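Local coordinates for protein taurocyamine kinase (Schistosoma mansoni, PDB 4WOD) that reversibly transfers a phosphate group from ATP to taurocyamine, giving N-phosphotaurocyamine and ADP, with magnesium as cofactor, at residues 173-178 and 182-187; 206-211 and 215-220; 520-525 and 603-608; 570-573 and 578-581. The protein carries 4 engineered substitutions. One frame throughout, in Å; residues are numbered along the deposited sequence.

Going from the N terminus, contact 1 closes a short loop at the C-terminal end of helix 172-180, and contact 2 follows in series as the hairpin of strands 206-210 and 215-219. The two touch, since the chain leaving the helix packs on the hairpin. Both belong to the first of two repeats. In the second, contact 3 spans 77 intervening residues to tie the loop before strand 525-529 to helix 599-614. Contact 4, the hairpin of strands 569-573 and 578-582, lies within that span and touches contact 3. The hairpins occupy equivalent places in two eight-stranded antiparallel sheets; centres of contacts 2 and 4 are about 62 Å apart.

Contact 1. Residues 173-178 and 182-187; sequences EDRIKL and HFLFRN
Leu178 O, a carbonyl of the last helical turn, is gripped by two backbone amides of the loop. Phe183 N gives it the stronger bond, at 2.7 Å and 156° at the hydrogen, with the donor standing nearly along the C=O axis. Leu184 N adds a weak one of 3.2 Å to the same Leu178 O. His182 N also comes near this oxygen, but its angle is too poor for a bond. Between the helix and these donors His182 turns to a positive phi of 57°, and the bonds reach back into the last turn: the geometry of a Schellman motif, which here ends helix 172-180 of the catalytic domain. His182, predicted to bind ATP, directs its CB away from the helix; the His182 and Glu310 side chains are about 7 Å apart, Glu310 being another residue predicted to bind ATP. Packing begins beside the capped carbonyl, where Leu178 CB meets Leu184 CB at 3.7 Å. With CG of Leu184 anti to its backbone nitrogen (chi1 -173°), the CD2 branch runs back along the helix and lies 3.8 Å from both CA and CG of Arg175. Phe183 offers mainly its CB, 4.2 Å from Leu178 CD2, a methyl that sits near the plane of the phenyl ring at its edge, while the ring itself leads away from the helix. Ile207 and Ile209 of the neighbouring strand touch Leu184 and Leu178 respectively.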
loop_
_atom_site.group_PDB
_atom_site.type_symbol
_atom_site.label_atom_id
_atom_site.label_comp_id
_atom_site.label_asym_id
_atom_site.label_seq_id
_atom_site.Cartn_x
_atom_site.Cartn_y
_atom_site.Cartn_z
ATOM N N GLU A 173 -11.426 40.901 10.934
ATOM C CA GLU A 173 -10.727 41.230 9.697
ATOM C C GLU A 173 -9.298 40.684 9.737
ATOM O O GLU A 173 -8.781 40.184 8.733
ATOM C CB GLU A 173 -10.712 42.742 9.458
ATOM C CG GLU A 173 -9.644 43.205 8.466
ATOM C CD GLU A 173 -9.387 44.704 8.523
ATOM O OE1 GLU A 173 -10.003 45.381 9.376
ATOM O OE2 GLU A 173 -8.572 45.205 7.713
ATOM N N ASP A 174 -8.663 40.782 10.902
ATOM C CA ASP A 174 -7.318 40.248 11.080
ATOM C C ASP A 174 -7.355 38.733 11.055
ATOM O O ASP A 174 -6.497 38.092 10.458
ATOM C CB ASP A 174 -6.708 40.746 12.382
ATOM C CG ASP A 174 -6.297 42.193 12.304
ATOM O OD1 ASP A 174 -6.385 42.770 11.199
ATOM O OD2 ASP A 174 -5.883 42.749 13.343
ATOM N N ARG A 175 -8.371 38.177 11.706
ATOM C CA ARG A 175 -8.637 36.751 11.677
ATOM C C ARG A 175 -8.722 36.235 10.240
ATOM O O ARG A 175 -8.070 35.255 9.881
ATOM C CB ARG A 175 -9.933 36.463 12.428
ATOM C CG ARG A 175 -10.243 35.009 12.672
ATOM C CD ARG A 175 -11.539 34.919 13.456
ATOM N NE ARG A 175 -11.697 36.105 14.293
ATOM C CZ ARG A 175 -12.789 36.404 14.988
ATOM N NH1 ARG A 175 -13.843 35.602 14.948
ATOM N NH2 ARG A 175 -12.822 37.515 15.719
ATOM N N ILE A 176 -9.521 36.919 9.426
ATOM C CA ILE A 176 -9.712 36.542 8.033
ATOM C C ILE A 176 -8.398 36.667 7.271
ATOM O O ILE A 176 -8.000 35.756 6.554
ATOM C CB ILE A 176 -10.804 37.411 7.356
ATOM C CG1 ILE A 176 -12.189 37.017 7.872
ATOM C CG2 ILE A 176 -10.752 37.267 5.835
ATOM C CD1 ILE A 176 -13.286 38.026 7.545
ATOM N N LYS A 177 -7.720 37.793 7.444
ATOM C CA LYS A 177 -6.442 38.005 6.775
ATOM C C LYS A 177 -5.388 36.947 7.144
ATOM O O LYS A 177 -4.682 36.436 6.271
ATOM C CB LYS A 177 -5.907 39.402 7.095
ATOM C CG LYS A 177 -4.491 39.654 6.581
ATOM C CD LYS A 177 -4.302 41.106 6.169
ATOM C CE LYS A 177 -4.667 42.050 7.306
ATOM N NZ LYS A 177 -3.976 41.696 8.578
ATOM N N LEU A 178 -5.300 36.620 8.434
ATOM C CA LEU A 178 -4.251 35.738 8.937
ATOM C C LEU A 178 -4.492 34.287 8.556
ATOM O O LEU A 178 -3.550 33.539 8.300
ATOM C CB LEU A 178 -4.131 35.861 10.457
ATOM C CG LEU A 178 -3.513 37.163 10.962
ATOM C CD1 LEU A 178 -3.775 37.335 12.450
ATOM C CD2 LEU A 178 -2.015 37.192 10.668
ATOM N N HIS A 182 -2.535 31.796 5.959
ATOM C CA HIS A 182 -2.245 30.538 6.649
ATOM C C HIS A 182 -1.300 30.715 7.826
ATOM O O HIS A 182 -0.451 29.863 8.085
ATOM C CB HIS A 182 -1.683 29.516 5.664
ATOM C CG HIS A 182 -2.593 29.261 4.508
ATOM N ND1 HIS A 182 -2.385 29.814 3.261
ATOM C CD2 HIS A 182 -3.747 28.558 4.422
ATOM C CE1 HIS A 182 -3.359 29.440 2.450
ATOM N NE2 HIS A 182 -4.198 28.679 3.130
ATOM N N PHE A 183 -1.461 31.819 8.546
ATOM C CA PHE A 183 -0.720 32.026 9.779
ATOM C C PHE A 183 -1.561 31.694 11.005
ATOM O O PHE A 183 -1.031 31.498 12.097
ATOM C CB PHE A 183 -0.228 33.465 9.866
ATOM C CG PHE A 183 0.771 33.819 8.807
ATOM C CD1 PHE A 183 1.568 32.836 8.239
ATOM C CD2 PHE A 183 0.903 35.125 8.368
ATOM C CE1 PHE A 183 2.493 33.154 7.255
ATOM C CE2 PHE A 183 1.829 35.455 7.386
ATOM C CZ PHE A 183 2.623 34.468 6.830
ATOM N N LEU A 184 -2.874 31.631 10.834
ATOM C CA LEU A 184 -3.750 31.517 11.994
ATOM C C LEU A 184 -4.412 30.151 12.079
ATOM O O LEU A 184 -4.840 29.585 11.071
ATOM C CB LEU A 184 -4.816 32.607 11.970
ATOM C CG LEU A 184 -5.693 32.700 13.217
ATOM C CD1 LEU A 184 -4.823 32.828 14.462
ATOM C CD2 LEU A 184 -6.657 33.868 13.103
ATOM N N PHE A 185 -4.497 29.630 13.298
ATOM C CA PHE A 185 -5.167 28.367 13.517
ATOM C C PHE A 185 -6.582 28.614 13.977
ATOM O O PHE A 185 -6.887 29.678 14.518
ATOM C CB PHE A 185 -4.413 27.509 14.529
ATOM C CG PHE A 185 -4.191 28.162 15.875
ATOM C CD1 PHE A 185 -5.123 28.029 16.893
ATOM C CD2 PHE A 185 -3.010 28.838 16.148
ATOM C CE1 PHE A 185 -4.891 28.567 18.143
ATOM C CE2 PHE A 185 -2.783 29.396 17.388
ATOM C CZ PHE A 185 -3.726 29.256 18.391
ATOM N N ARG A 186 -7.445 27.628 13.756
ATOM C CA ARG A 186 -8.856 27.763 14.091
ATOM C C ARG A 186 -9.302 26.606 14.973
ATOM O O ARG A 186 -8.595 25.606 15.093
ATOM C CB ARG A 186 -9.715 27.821 12.820
ATOM C CG ARG A 186 -9.498 29.066 11.967
ATOM C CD ARG A 186 -10.338 29.017 10.691
ATOM N NE ARG A 186 -10.236 27.726 10.013
ATOM C CZ ARG A 186 -11.068 27.312 9.062
ATOM N NH1 ARG A 186 -12.067 28.094 8.667
ATOM N NH2 ARG A 186 -10.903 26.119 8.502
ATOM N N ASN A 187 -10.464 26.757 15.595
ATOM C CA ASN A 187 -11.056 25.691 16.386
ATOM C C ASN A 187 -11.947 24.807 15.527
ATOM O O ASN A 187 -13.154 24.748 15.735
ATOM C CB ASN A 187 -11.851 26.261 17.565
ATOM C CG ASN A 187 -12.826 27.361 17.150
ATOM O OD1 ASN A 187 -12.520 28.194 16.298
ATOM N ND2 ASN A 187 -14.004 27.368 17.763
#

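Contact 2. Residues 206-211 and 215-220; sequences GIFINK and FLVWIN
Phe208 brings CE2 to the edge of the Phe215 ring, near its plane, 4.2 Å from Phe215 CE2; relative to the Phe208 ring the approach is oblique, and the two side chains are crossed rather than stacked. Tyr160 adds an edge-to-face partner to Phe215. The amide of Asn210 stands steeply to the Phe215 ring, its plane turned by 69°, and places CG 3.5 Å from Phe215 CB. On the other side of the sheet Ile207 lies alongside Trp218 and touches the pyrrole part obliquely, CG2 to CD1 at 3.5 Å; this methyl reaches the indole because it sits beside the backbone nitrogen, anti to the carbonyl carbon. Phe185 meets the same indole with planes about 60° apart, and Trp218 NE1 is bonded to Phe183 O. Beneath these groups strands 206-210 and 215-219 run antiparallel as a hairpin of the large catalytic-domain sheet. Phe208 and Val217 form a hydrogen-bonded pair, with Phe208 N to Val217 O at 2.8 Å and Val217 N to Phe208 O at 2.7 Å. Near the turn Asn210 OD1 receives a weak bond from Phe215 N, while Asn210 ND2 goes to Asn214 OD1 and Glu159 O. The chemistry implies a largely apolar ladder whose inward-facing peptides satisfy one another, while flanking strands 162-166 and 225-232 bond the outward-facing ones of Ile207, Ile209, Leu216 and Trp218.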
loop_
_atom_site.group_PDB
_atom_site.type_symbol
_atom_site.label_atom_id
_atom_site.label_comp_id
_atom_site.label_asym_id
_atom_site.label_seq_id
_atom_site.Cartn_x
_atom_site.Cartn_y
_atom_site.Cartn_z
ATOM N N GLY A 206 -2.407 32.403 20.976
ATOM C CA GLY A 206 -2.005 33.416 20.026
ATOM C C GLY A 206 -1.009 32.928 19.005
ATOM O O GLY A 206 -0.608 31.750 19.007
ATOM N N ILE A 207 -0.626 33.837 18.108
ATOM C CA ILE A 207 0.394 33.518 17.113
ATOM C C ILE A 207 1.448 34.604 17.053
ATOM O O ILE A 207 1.169 35.771 17.352
ATOM C CB ILE A 207 -0.204 33.330 15.688
ATOM C CG1 ILE A 207 -0.770 34.641 15.153
ATOM C CG2 ILE A 207 -1.293 32.286 15.684
ATOM C CD1 ILE A 207 -1.102 34.571 13.676
ATOM N N PHE A 208 2.655 34.218 16.657
ATOM C CA PHE A 208 3.759 35.158 16.515
ATOM C C PHE A 208 4.362 35.011 15.118
ATOM O O PHE A 208 4.594 33.887 14.655
ATOM C CB PHE A 208 4.825 34.916 17.594
ATOM C CG PHE A 208 6.033 35.819 17.472
ATOM C CD1 PHE A 208 6.094 37.012 18.174
ATOM C CD2 PHE A 208 7.097 35.483 16.635
ATOM C CE1 PHE A 208 7.193 37.857 18.058
ATOM C CE2 PHE A 208 8.204 36.319 16.518
ATOM C CZ PHE A 208 8.254 37.504 17.228
ATOM N N ILE A 209 4.605 36.144 14.455
ATOM C CA ILE A 209 5.182 36.167 13.116
ATOM C C ILE A 209 6.323 37.173 13.064
ATOM O O ILE A 209 6.194 38.284 13.591
ATOM C CB ILE A 209 4.148 36.554 12.031
ATOM C CG1 ILE A 209 2.743 36.098 12.410
ATOM C CG2 ILE A 209 4.566 36.039 10.633
ATOM C CD1 ILE A 209 1.702 36.518 11.421
ATOM N N ASN A 210 7.438 36.798 12.440
ATOM C CA ASN A 210 8.528 37.752 12.285
ATOM C C ASN A 210 8.280 38.640 11.067
ATOM O O ASN A 210 7.364 38.393 10.275
ATOM C CB ASN A 210 9.899 37.051 12.199
ATOM C CG ASN A 210 10.098 36.228 10.915
ATOM O OD1 ASN A 210 9.148 35.790 10.258
ATOM N ND2 ASN A 210 11.359 35.978 10.588
ATOM N N LYS A 211 9.077 39.698 10.952
ATOM C CA LYS A 211 8.872 40.682 9.899
ATOM C C LYS A 211 9.008 40.058 8.519
ATOM O O LYS A 211 8.242 40.394 7.624
ATOM C CB LYS A 211 9.839 41.850 10.067
ATOM C CG LYS A 211 9.553 42.664 11.319
ATOM C CD LYS A 211 10.361 43.957 11.376
ATOM C CE LYS A 211 11.639 43.768 12.184
ATOM N NZ LYS A 211 12.056 45.033 12.854
ATOM N N PHE A 215 8.976 32.824 9.733
ATOM C CA PHE A 215 9.070 32.270 11.087
ATOM C C PHE A 215 7.747 32.517 11.777
ATOM O O PHE A 215 7.272 33.644 11.839
ATOM C CB PHE A 215 10.213 32.906 11.877
ATOM C CG PHE A 215 10.358 32.380 13.293
ATOM C CD1 PHE A 215 10.990 31.164 13.532
ATOM C CD2 PHE A 215 9.890 33.115 14.379
ATOM C CE1 PHE A 215 11.134 30.675 14.835
ATOM C CE2 PHE A 215 10.027 32.637 15.683
ATOM C CZ PHE A 215 10.656 31.416 15.910
ATOM N N LEU A 216 7.138 31.458 12.292
ATOM C CA LEU A 216 5.764 31.537 12.778
ATOM C C LEU A 216 5.619 30.709 14.052
ATOM O O LEU A 216 6.140 29.573 14.117
ATOM C CB LEU A 216 4.806 31.038 11.694
ATOM C CG LEU A 216 3.357 30.741 12.085
ATOM C CD1 LEU A 216 2.557 32.027 12.273
ATOM C CD2 LEU A 216 2.681 29.832 11.065
ATOM N N VAL A 217 4.961 31.258 15.076
ATOM C CA VAL A 217 4.786 30.499 16.328
ATOM C C VAL A 217 3.340 30.437 16.800
ATOM O O VAL A 217 2.684 31.468 16.914
ATOM C CB VAL A 217 5.635 31.078 17.487
ATOM C CG1 VAL A 217 5.434 30.236 18.733
ATOM C CG2 VAL A 217 7.119 31.105 17.123
ATOM N N TRP A 218 2.858 29.223 17.080
ATOM C CA TRP A 218 1.526 29.018 17.645
ATOM C C TRP A 218 1.634 28.758 19.144
ATOM O O TRP A 218 2.371 27.854 19.587
ATOM C CB TRP A 218 0.819 27.847 16.956
ATOM C CG TRP A 218 0.362 28.151 15.562
ATOM C CD1 TRP A 218 0.442 29.352 14.913
ATOM C CD2 TRP A 218 -0.262 27.239 14.637
ATOM N NE1 TRP A 218 -0.093 29.246 13.653
ATOM C CE2 TRP A 218 -0.529 27.964 13.457
ATOM C CE3 TRP A 218 -0.616 25.886 14.697
ATOM C CZ2 TRP A 218 -1.137 27.375 12.340
ATOM C CZ3 TRP A 218 -1.225 25.303 13.588
ATOM C CH2 TRP A 218 -1.478 26.051 12.427
ATOM N N ILE A 219 0.905 29.549 19.925
ATOM C CA ILE A 219 0.879 29.387 21.366
ATOM C C ILE A 219 -0.442 28.766 21.806
ATOM O O ILE A 219 -1.510 29.336 21.570
ATOM C CB ILE A 219 1.081 30.730 22.088
ATOM C CG1 ILE A 219 2.395 31.379 21.633
ATOM C CG2 ILE A 219 1.056 30.530 23.609
ATOM C CD1 ILE A 219 2.777 32.585 22.452
ATOM N N ASN A 220 -0.349 27.584 22.415
ATOM C CA ASN A 220 -1.484 26.863 23.011
ATOM C C ASN A 220 -2.547 26.437 22.018
ATOM O O ASN A 220 -3.723 26.256 22.376
ATOM C CB ASN A 220 -2.093 27.701 24.135
ATOM C CG ASN A 220 -1.278 27.605 25.409
ATOM O OD1 ASN A 220 -0.640 26.582 25.642
ATOM N ND2 ASN A 220 -1.285 28.664 26.236
#

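Contact 3. Residues 520-525 and 603-608; sequences TGEHAG and YKRLIE
Glu522 and Arg605 reach each other through differently shaped chains: the glutamate, with CG anti to the backbone nitrogen (chi1 -168°), is extended, whereas the arginine leaves the helix straight and then bends at chi3 (51°), so that the two cross at about a right angle. The salt bridge rests on one nitrogen, Arg605 NH1 to Glu522 OE2 at 3.0 Å. It is not a flat, two-pronged pairing, since the donor approaches from above the carboxylate plane, and OE2 also lies 3.2 Å from Arg605 CD. The other guanidinium nitrogens are held outside the contact, NE by Thr577 O and NH2 by Gln594 OE1, which would fix the rotation of the group. His523 makes the second polar link, NE2 donating to the helix carbonyl Arg605 O at 2.8 Å and 165°, with the oxygen close to the imidazole plane; this places a proton on NE2. Next to that bond, His523 CE1 rests 3.7 Å from Glu608 CB. A water extends the network by donating to Glu522 OE1 and Glu608 OE1, each 3.0 Å from the water oxygen, and thus probably eases the proximity of the two carboxylates. Glu608 OE2 is in turn met on its syn side by Lys604 NZ at 2.7 Å, a pairing one helical turn long. Together these bonds pin the 3-10 turn between helix 502-517 and edge strand 525-529 to helix 599-614, joining two connections of the antiparallel sheet in the phosphagen kinase catalytic domain.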
loop_
_atom_site.group_PDB
_atom_site.type_symbol
_atom_site.label_atom_id
_atom_site.label_comp_id
_atom_site.label_asym_id
_atom_site.label_seq_id
_atom_site.Cartn_x
_atom_site.Cartn_y
_atom_site.Cartn_z
ATOM N N THR A 520 -25.716 -19.611 -22.496
ATOM C CA THR A 520 -26.962 -20.333 -22.273
ATOM C C THR A 520 -26.746 -21.690 -21.615
ATOM O O THR A 520 -25.620 -22.139 -21.453
ATOM C CB THR A 520 -27.710 -20.563 -23.592
ATOM O OG1 THR A 520 -26.955 -21.481 -24.396
ATOM C CG2 THR A 520 -27.883 -19.247 -24.346
ATOM N N GLY A 521 -27.848 -22.329 -21.240
ATOM C CA GLY A 521 -27.836 -23.654 -20.653
ATOM C C GLY A 521 -27.089 -23.679 -19.339
ATOM O O GLY A 521 -27.249 -22.798 -18.493
ATOM N N GLU A 522 -26.263 -24.704 -19.177
ATOM C CA GLU A 522 -25.408 -24.861 -18.005
ATOM C C GLU A 522 -24.521 -23.631 -17.753
ATOM O O GLU A 522 -24.113 -23.353 -16.623
ATOM C CB GLU A 522 -24.528 -26.101 -18.177
ATOM C CG GLU A 522 -23.810 -26.523 -16.916
ATOM C CD GLU A 522 -23.240 -27.927 -17.021
ATOM O OE1 GLU A 522 -23.159 -28.450 -18.160
ATOM O OE2 GLU A 522 -22.884 -28.505 -15.965
ATOM N N HIS A 523 -24.219 -22.900 -18.813
ATOM C CA HIS A 523 -23.296 -21.782 -18.708
ATOM C C HIS A 523 -24.020 -20.465 -18.447
ATOM O O HIS A 523 -23.382 -19.467 -18.141
ATOM C CB HIS A 523 -22.442 -21.705 -19.982
ATOM C CG HIS A 523 -21.622 -22.938 -20.207
ATOM N ND1 HIS A 523 -22.066 -24.004 -20.962
ATOM C CD2 HIS A 523 -20.402 -23.290 -19.743
ATOM C CE1 HIS A 523 -21.151 -24.956 -20.956
ATOM N NE2 HIS A 523 -20.131 -24.548 -20.221
ATOM N N ALA A 524 -25.347 -20.462 -18.564
ATOM C CA ALA A 524 -26.120 -19.271 -18.256
ATOM C C ALA A 524 -25.799 -18.806 -16.839
ATOM O O ALA A 524 -25.637 -19.636 -15.932
ATOM C CB ALA A 524 -27.619 -19.544 -18.410
ATOM N N GLY A 525 -25.674 -17.495 -16.659
ATOM C CA GLY A 525 -25.297 -16.955 -15.370
ATOM C C GLY A 525 -25.481 -15.450 -15.243
ATOM O O GLY A 525 -26.206 -14.834 -16.016
ATOM N N TYR A 603 -14.295 -30.880 -17.094
ATOM C CA TYR A 603 -13.539 -30.586 -18.316
ATOM C C TYR A 603 -14.476 -30.264 -19.474
ATOM O O TYR A 603 -14.283 -29.281 -20.178
ATOM C CB TYR A 603 -12.646 -31.773 -18.663
ATOM C CG TYR A 603 -11.768 -31.565 -19.866
ATOM C CD1 TYR A 603 -10.528 -30.964 -19.730
ATOM C CD2 TYR A 603 -12.178 -31.962 -21.133
ATOM C CE1 TYR A 603 -9.699 -30.746 -20.830
ATOM C CE2 TYR A 603 -11.343 -31.762 -22.257
ATOM C CZ TYR A 603 -10.103 -31.148 -22.088
ATOM O OH TYR A 603 -9.253 -30.926 -23.160
ATOM N N LYS A 604 -15.492 -31.102 -19.654
ATOM C CA LYS A 604 -16.479 -30.897 -20.699
ATOM C C LYS A 604 -17.136 -29.511 -20.567
ATOM O O LYS A 604 -17.185 -28.761 -21.537
ATOM C CB LYS A 604 -17.538 -32.003 -20.652
ATOM C CG LYS A 604 -18.530 -31.976 -21.829
ATOM C CD LYS A 604 -19.337 -33.273 -21.917
ATOM C CE LYS A 604 -20.406 -33.198 -23.004
ATOM N NZ LYS A 604 -21.413 -32.163 -22.660
ATOM N N ARG A 605 -17.609 -29.173 -19.366
ATOM C CA ARG A 605 -18.238 -27.875 -19.115
ATOM C C ARG A 605 -17.262 -26.733 -19.409
ATOM O O ARG A 605 -17.617 -25.764 -20.074
ATOM C CB ARG A 605 -18.741 -27.783 -17.664
ATOM C CG ARG A 605 -19.511 -26.522 -17.355
ATOM C CD ARG A 605 -20.232 -26.630 -16.009
ATOM N NE ARG A 605 -19.325 -27.047 -14.951
ATOM C CZ ARG A 605 -19.368 -28.220 -14.330
ATOM N NH1 ARG A 605 -20.311 -29.102 -14.626
ATOM N NH2 ARG A 605 -18.472 -28.498 -13.394
ATOM N N LEU A 606 -16.028 -26.857 -18.921
ATOM C CA LEU A 606 -15.010 -25.868 -19.265
ATOM C C LEU A 606 -14.855 -25.683 -20.781
ATOM O O LEU A 606 -14.930 -24.551 -21.261
ATOM C CB LEU A 606 -13.649 -26.231 -18.673
ATOM C CG LEU A 606 -12.606 -25.156 -19.028
ATOM C CD1 LEU A 606 -13.067 -23.744 -18.565
ATOM C CD2 LEU A 606 -11.252 -25.488 -18.439
ATOM N N ILE A 607 -14.627 -26.764 -21.533
ATOM C CA ILE A 607 -14.343 -26.626 -22.972
ATOM C C ILE A 607 -15.510 -25.952 -23.709
ATOM O O ILE A 607 -15.324 -25.066 -24.560
ATOM C CB ILE A 607 -14.017 -27.999 -23.646
ATOM C CG1 ILE A 607 -12.830 -28.680 -22.956
ATOM C CG2 ILE A 607 -13.748 -27.820 -25.145
ATOM C CD1 ILE A 607 -11.627 -27.792 -22.762
ATOM N N GLU A 608 -16.721 -26.343 -23.347
ATOM C CA GLU A 608 -17.897 -25.805 -23.989
ATOM C C GLU A 608 -18.047 -24.321 -23.667
ATOM O O GLU A 608 -18.489 -23.547 -24.512
ATOM C CB GLU A 608 -19.136 -26.584 -23.562
ATOM C CG GLU A 608 -19.179 -27.984 -24.159
ATOM C CD GLU A 608 -20.275 -28.835 -23.552
ATOM O OE1 GLU A 608 -20.989 -28.335 -22.646
ATOM O OE2 GLU A 608 -20.404 -30.005 -23.974
HETATM O O HOH W 1 -21.343 -29.856 -20.067
#

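Contact 4. Residues 570-573 and 578-581; sequences IFHN and FLVW
Strands 570-573 and 578-581 run antiparallel, their axes 172° apart in direction and 4.5 Å apart at closest approach, with Phe571 and Val580 as the hydrogen-bonded pair: Phe571 N to Val580 O is 2.9 Å and Val580 N to Phe571 O is 2.8 Å. On the face carrying Ile570 and Trp581, the isoleucine lies over the indole. Its CG1 stands 3.9 Å from the centroid of the five-membered ring and 15° off the normal, a CH-pi contact, and Ile570 CD1 follows at 3.7 Å from Trp581 NE1. That nitrogen is bonded to Leu547 O, while Arg589, a residue predicted to bind ATP, makes a cation-pi contact with the indole. Farther along this face, His572 CB packs against Leu579 CG at 3.7 Å. The imidazole turns away from the partner strand, and His572 ND1 donates to the carbonyl of the next residue, Asn573. The pairing forms a beta hairpin, within the second repeat, of the second eight-stranded antiparallel sheet, matching in position that of strands 206-210 and 215-219 in the first. Phe571 points to the opposite face, where its ring meets that of Phe578 rim to rim, CE2 of the former 4.0 Å from CD2 of the latter, each atom near the plane of the other ring. Toward the turn Asn573 uses both backbone and side chain. Asn573 N donates to Phe578 O, and Asn573 OD1 accepts from Phe578 N at 3.0 Å, the donor lying above the amide plane. Asn573 ND2 bonds to Glu522 O in the loop before strand 525-529.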
loop_
_atom_site.group_PDB
_atom_site.type_symbol
_atom_site.label_atom_id
_atom_site.label_comp_id
_atom_site.label_asym_id
_atom_site.label_seq_id
_atom_site.Cartn_x
_atom_site.Cartn_y
_atom_site.Cartn_z
ATOM N N ILE A 570 -16.869 -10.529 -11.671
ATOM C CA ILE A 570 -16.966 -11.967 -11.570
ATOM C C ILE A 570 -18.285 -12.412 -12.187
ATOM O O ILE A 570 -19.333 -11.845 -11.884
ATOM C CB ILE A 570 -16.889 -12.450 -10.098
ATOM C CG1 ILE A 570 -15.572 -11.995 -9.450
ATOM C CG2 ILE A 570 -17.031 -13.986 -10.021
ATOM C CD1 ILE A 570 -15.496 -12.292 -7.966
ATOM N N PHE A 571 -18.212 -13.431 -13.043
ATOM C CA PHE A 571 -19.382 -14.089 -13.629
ATOM C C PHE A 571 -19.467 -15.517 -13.090
ATOM O O PHE A 571 -18.452 -16.179 -12.924
ATOM C CB PHE A 571 -19.281 -14.108 -15.164
ATOM C CG PHE A 571 -20.342 -14.946 -15.853
ATOM C CD1 PHE A 571 -21.553 -14.387 -16.212
ATOM C CD2 PHE A 571 -20.103 -16.282 -16.170
ATOM C CE1 PHE A 571 -22.535 -15.146 -16.846
ATOM C CE2 PHE A 571 -21.077 -17.058 -16.817
ATOM C CZ PHE A 571 -22.291 -16.483 -17.153
ATOM N N HIS A 572 -20.670 -15.995 -12.799
ATOM C CA HIS A 572 -20.831 -17.431 -12.649
ATOM C C HIS A 572 -22.260 -17.861 -12.928
ATOM O O HIS A 572 -23.182 -17.044 -12.930
ATOM C CB HIS A 572 -20.375 -17.917 -11.256
ATOM C CG HIS A 572 -21.138 -17.342 -10.099
ATOM N ND1 HIS A 572 -22.500 -17.506 -9.936
ATOM C CD2 HIS A 572 -20.713 -16.645 -9.017
ATOM C CE1 HIS A 572 -22.882 -16.911 -8.819
ATOM N NE2 HIS A 572 -21.817 -16.383 -8.241
ATOM N N ASN A 573 -22.427 -19.156 -13.174
ATOM C CA ASN A 573 -23.758 -19.707 -13.361
ATOM C C ASN A 573 -24.410 -19.901 -11.989
ATOM O O ASN A 573 -23.777 -19.672 -10.943
ATOM C CB ASN A 573 -23.711 -21.022 -14.161
ATOM C CG ASN A 573 -22.828 -22.101 -13.523
ATOM O OD1 ASN A 573 -22.225 -21.900 -12.471
ATOM N ND2 ASN A 573 -22.771 -23.268 -14.169
ATOM N N PHE A 578 -19.451 -22.958 -13.052
ATOM C CA PHE A 578 -18.776 -22.316 -14.167
ATOM C C PHE A 578 -18.642 -20.836 -13.819
ATOM O O PHE A 578 -19.631 -20.174 -13.524
ATOM C CB PHE A 578 -19.549 -22.517 -15.488
ATOM C CG PHE A 578 -18.872 -21.889 -16.672
ATOM C CD1 PHE A 578 -17.775 -22.502 -17.258
ATOM C CD2 PHE A 578 -19.314 -20.673 -17.177
ATOM C CE1 PHE A 578 -17.128 -21.913 -18.351
ATOM C CE2 PHE A 578 -18.673 -20.079 -18.275
ATOM C CZ PHE A 578 -17.579 -20.697 -18.845
ATOM N N LEU A 579 -17.409 -20.335 -13.807
ATOM C CA LEU A 579 -17.149 -18.970 -13.354
ATOM C C LEU A 579 -16.106 -18.328 -14.254
ATOM O O LEU A 579 -15.276 -19.030 -14.813
ATOM C CB LEU A 579 -16.649 -18.948 -11.905
ATOM C CG LEU A 579 -17.292 -19.914 -10.894
ATOM C CD1 LEU A 579 -16.483 -21.196 -10.876
ATOM C CD2 LEU A 579 -17.378 -19.288 -9.504
ATOM N N VAL A 580 -16.156 -17.003 -14.376
ATOM C CA VAL A 580 -15.151 -16.264 -15.132
ATOM C C VAL A 580 -14.740 -15.032 -14.327
ATOM O O VAL A 580 -15.590 -14.257 -13.905
ATOM C CB VAL A 580 -15.653 -15.814 -16.531
ATOM C CG1 VAL A 580 -14.489 -15.207 -17.340
ATOM C CG2 VAL A 580 -16.285 -16.988 -17.313
ATOM N N TRP A 581 -13.443 -14.877 -14.085
ATOM C CA TRP A 581 -12.938 -13.638 -13.491
ATOM C C TRP A 581 -12.512 -12.710 -14.622
ATOM O O TRP A 581 -11.719 -13.102 -15.481
ATOM C CB TRP A 581 -11.747 -13.910 -12.570
ATOM C CG TRP A 581 -12.068 -14.034 -11.111
ATOM C CD1 TRP A 581 -11.658 -13.201 -10.099
ATOM C CD2 TRP A 581 -12.858 -15.060 -10.489
ATOM N NE1 TRP A 581 -12.152 -13.646 -8.890
ATOM C CE2 TRP A 581 -12.887 -14.785 -9.104
ATOM C CE3 TRP A 581 -13.546 -16.178 -10.971
ATOM C CZ2 TRP A 581 -13.578 -15.594 -8.196
ATOM C CZ3 TRP A 581 -14.226 -16.985 -10.066
ATOM C CH2 TRP A 581 -14.241 -16.685 -8.697
#